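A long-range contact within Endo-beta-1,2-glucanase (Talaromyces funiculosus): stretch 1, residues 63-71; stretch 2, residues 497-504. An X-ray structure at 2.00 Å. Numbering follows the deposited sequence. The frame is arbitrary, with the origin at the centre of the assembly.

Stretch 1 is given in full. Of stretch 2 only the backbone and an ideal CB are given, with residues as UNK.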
# COMPACT_ATOMS: atom_id res chain seq x y z
N ASN A 63 5.58 -14.66 -10.30
CA ASN A 63 6.97 -14.84 -10.66
C ASN A 63 7.12 -14.58 -12.16
O ASN A 63 6.17 -14.78 -12.93
CB ASN A 63 7.46 -16.25 -10.34
CG ASN A 63 7.40 -16.56 -8.87
OD1 ASN A 63 8.33 -16.24 -8.14
ND2 ASN A 63 6.31 -17.17 -8.43
N ILE A 64 8.30 -14.12 -12.56
CA ILE A 64 8.66 -14.01 -13.96
C ILE A 64 9.96 -14.79 -14.17
O ILE A 64 10.77 -14.94 -13.24
CB ILE A 64 8.77 -12.53 -14.40
CG1 ILE A 64 9.85 -11.76 -13.64
CG2 ILE A 64 7.42 -11.86 -14.28
CD1 ILE A 64 9.93 -10.28 -13.98
N ASP A 65 10.13 -15.31 -15.39
CA ASP A 65 11.24 -16.20 -15.71
C ASP A 65 12.56 -15.44 -15.56
O ASP A 65 12.73 -14.31 -16.03
CB ASP A 65 11.07 -16.79 -17.11
CG ASP A 65 12.16 -17.77 -17.48
OD1 ASP A 65 12.02 -18.94 -17.11
OD2 ASP A 65 13.16 -17.34 -18.10
N TRP A 66 13.52 -16.10 -14.91
CA TRP A 66 14.83 -15.54 -14.63
C TRP A 66 15.48 -14.94 -15.89
O TRP A 66 16.07 -13.87 -15.82
CB TRP A 66 15.74 -16.59 -14.00
CG TRP A 66 17.08 -16.02 -13.67
CD1 TRP A 66 18.25 -16.19 -14.36
CD2 TRP A 66 17.37 -15.10 -12.61
NE1 TRP A 66 19.26 -15.48 -13.77
CE2 TRP A 66 18.75 -14.80 -12.69
CE3 TRP A 66 16.61 -14.53 -11.59
CZ2 TRP A 66 19.37 -13.95 -11.78
CZ3 TRP A 66 17.23 -13.68 -10.70
CH2 TRP A 66 18.59 -13.40 -10.80
N VAL A 67 15.37 -15.65 -17.02
CA VAL A 67 16.02 -15.25 -18.26
C VAL A 67 15.09 -14.36 -19.09
O VAL A 67 15.52 -13.30 -19.55
CB VAL A 67 16.49 -16.48 -19.06
CG1 VAL A 67 17.00 -16.08 -20.45
CG2 VAL A 67 17.54 -17.27 -18.30
N THR A 68 13.84 -14.78 -19.31
CA THR A 68 12.98 -14.10 -20.29
C THR A 68 12.27 -12.88 -19.69
O THR A 68 11.92 -11.97 -20.42
CB THR A 68 11.94 -15.03 -20.91
OG1 THR A 68 10.95 -15.31 -19.92
CG2 THR A 68 12.55 -16.31 -21.44
N GLY A 69 12.01 -12.90 -18.37
CA GLY A 69 11.22 -11.86 -17.71
C GLY A 69 9.73 -11.95 -18.03
O GLY A 69 8.99 -10.98 -17.82
N GLU A 70 9.28 -13.11 -18.52
CA GLU A 70 7.86 -13.36 -18.82
C GLU A 70 7.18 -14.02 -17.62
O GLU A 70 7.82 -14.80 -16.89
CB GLU A 70 7.71 -14.25 -20.06
CG GLU A 70 7.98 -13.49 -21.35
CD GLU A 70 8.25 -14.35 -22.58
OE1 GLU A 70 8.98 -15.35 -22.48
OE2 GLU A 70 7.74 -13.98 -23.64
N GLY A 71 5.89 -13.73 -17.43
CA GLY A 71 5.08 -14.38 -16.41
C GLY A 71 5.20 -15.89 -16.48
O GLY A 71 5.11 -16.47 -17.55
N UNK A 497 27.34 -8.91 -13.53
CA UNK A 497 27.19 -9.98 -14.49
C UNK A 497 25.76 -10.49 -14.65
O UNK A 497 25.50 -11.35 -15.50
CB UNK A 497 28.10 -11.14 -14.09
N UNK A 498 24.82 -10.00 -13.84
CA UNK A 498 23.40 -10.26 -14.11
C UNK A 498 23.06 -9.69 -15.49
O UNK A 498 23.56 -8.63 -15.85
CB UNK A 498 22.51 -9.65 -13.03
N UNK A 499 22.16 -10.36 -16.20
CA UNK A 499 21.77 -10.00 -17.56
C UNK A 499 20.29 -9.59 -17.55
O UNK A 499 19.46 -10.30 -16.99
CB UNK A 499 22.01 -11.16 -18.53
N UNK A 500 19.97 -8.46 -18.19
CA UNK A 500 18.59 -8.00 -18.30
C UNK A 500 17.74 -9.13 -18.91
O UNK A 500 18.23 -9.96 -19.69
CB UNK A 500 18.50 -6.73 -19.15
N UNK A 501 16.45 -9.12 -18.55
CA UNK A 501 15.47 -10.02 -19.15
C UNK A 501 15.49 -9.85 -20.67
O UNK A 501 15.61 -8.75 -21.18
CB UNK A 501 14.07 -9.75 -18.59
N UNK A 502 15.34 -10.96 -21.41
CA UNK A 502 15.51 -10.94 -22.86
C UNK A 502 14.33 -10.22 -23.54
O UNK A 502 14.48 -9.79 -24.67
CB UNK A 502 15.64 -12.37 -23.40
N UNK A 503 13.18 -10.08 -22.85
CA UNK A 503 12.03 -9.33 -23.41
C UNK A 503 12.08 -7.84 -23.03
O UNK A 503 11.23 -7.08 -23.49
CB UNK A 503 10.72 -9.94 -22.92
N UNK A 504 13.06 -7.40 -22.23
CA UNK A 504 13.13 -6.01 -21.73
C UNK A 504 14.59 -5.60 -21.50
O UNK A 504 15.09 -5.67 -20.37
CB UNK A 504 12.33 -5.86 -20.43

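Position 497 has nothing of stretch 1 within 5.5 Å of its ideal CB, so the contact sets no preference; its phi of 112° does, because positive phi favours glycine. It is Gly497.

At 498 the CB points sideways, 5.5 Å from Trp66 CZ2, leaving room for a medium or long apolar side chain to reach the indole; leucine, isoleucine or methionine would suit. The residue is Leu498, and its CD2 lies 3.8 Å from Trp66 CZ2, at the ring edge and near its plane.

Positions 499 and 500 have ideal CB atoms beyond 5.5 Å of stretch 1, which therefore selects little at either. Val499 points sideways and makes no contact; Asp500 points away, its carboxylate hydrogen-bonded elsewhere in the structure. The O of water 1 lies 2.8 Å from Asp500 O and 2.8 Å from Val67 O, placed to donate to either, with more acceptors in reach than it has protons.

At 501 the ideal CB sits 3.6 Å from Thr68 O and 3.7 Å from Gly69 CA. It points sideways, along a surface made of carbonyl oxygens, the bare CA of Gly69 and the apolar end of Ile64. A flat side chain with weakly positive ring hydrogens fits such a mixture, although a long aliphatic one could also reach Ile64. Phe501 places one ring face over Gly69 CA, 3.6 Å from the ring centroid and 26° off the normal, a CH-pi contact. An ideal CB on Gly69 would lie 2.5 Å from Phe501 CG, a clash. Phe501 CE1 lies 3.2 Å from Trp66 O, which is at the ring edge, and Phe501 CE2 packs 3.6 Å from Ile64 CD1.

At 502 the backbone already engages, N donating to Val67 O at 3.0 Å and 150°. The sideways CB, 4.4 Å from Thr68 CA, would accept small polar or beta-branched residues. Thr502, chi1 p, brings OG1 to 3.4 Å from Thr68 CA and CG2 to 4.0 Å from Val67 CG1.

At 503 the CB points toward stretch 1, 3.4 Å from Thr68 O, an acceptor that the backbone N of 503 reaches only weakly (3.3 Å). A short donor is indicated, so serine or threonine. Thr503, chi1 p, donates from OG1 to Thr68 O at 2.6 Å. Water 2 donates to this OG1 and to Gly69 O.

Position 504 closes a type I turn begun at 501; its CB is out of range, so stretch 1 gives no guidance. Cys504 is bonded covalently elsewhere in the structure.

Stretch 2 497-504: GLVDFTTC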
# COMPACT_ATOMS: atom_id res chain seq x y z
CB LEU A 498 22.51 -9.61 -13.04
CG LEU A 498 22.60 -10.19 -11.64
CD1 LEU A 498 21.60 -9.50 -10.72
CD2 LEU A 498 22.38 -11.70 -11.64
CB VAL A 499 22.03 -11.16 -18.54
CG1 VAL A 499 21.66 -10.79 -19.97
CG2 VAL A 499 23.47 -11.66 -18.47
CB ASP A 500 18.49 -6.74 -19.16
CG ASP A 500 18.82 -5.45 -18.42
OD1 ASP A 500 18.97 -5.48 -17.19
OD2 ASP A 500 18.92 -4.43 -19.10
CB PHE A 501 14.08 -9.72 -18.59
CG PHE A 501 13.93 -9.95 -17.11
CD1 PHE A 501 14.26 -11.17 -16.54
CD2 PHE A 501 13.42 -8.95 -16.29
CE1 PHE A 501 14.11 -11.39 -15.17
CE2 PHE A 501 13.26 -9.18 -14.93
CZ PHE A 501 13.60 -10.39 -14.37
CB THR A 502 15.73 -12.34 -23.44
OG1 THR A 502 14.62 -13.16 -23.09
CG2 THR A 502 17.02 -12.96 -22.96
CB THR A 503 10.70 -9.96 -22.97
OG1 THR A 503 10.66 -9.99 -21.54
CG2 THR A 503 10.54 -11.36 -23.54
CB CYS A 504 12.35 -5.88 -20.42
SG CYS A 504 12.05 -4.17 -19.89
O HOH W 1 18.20 -12.68 -19.07
O HOH W 2 10.18 -8.91 -18.97
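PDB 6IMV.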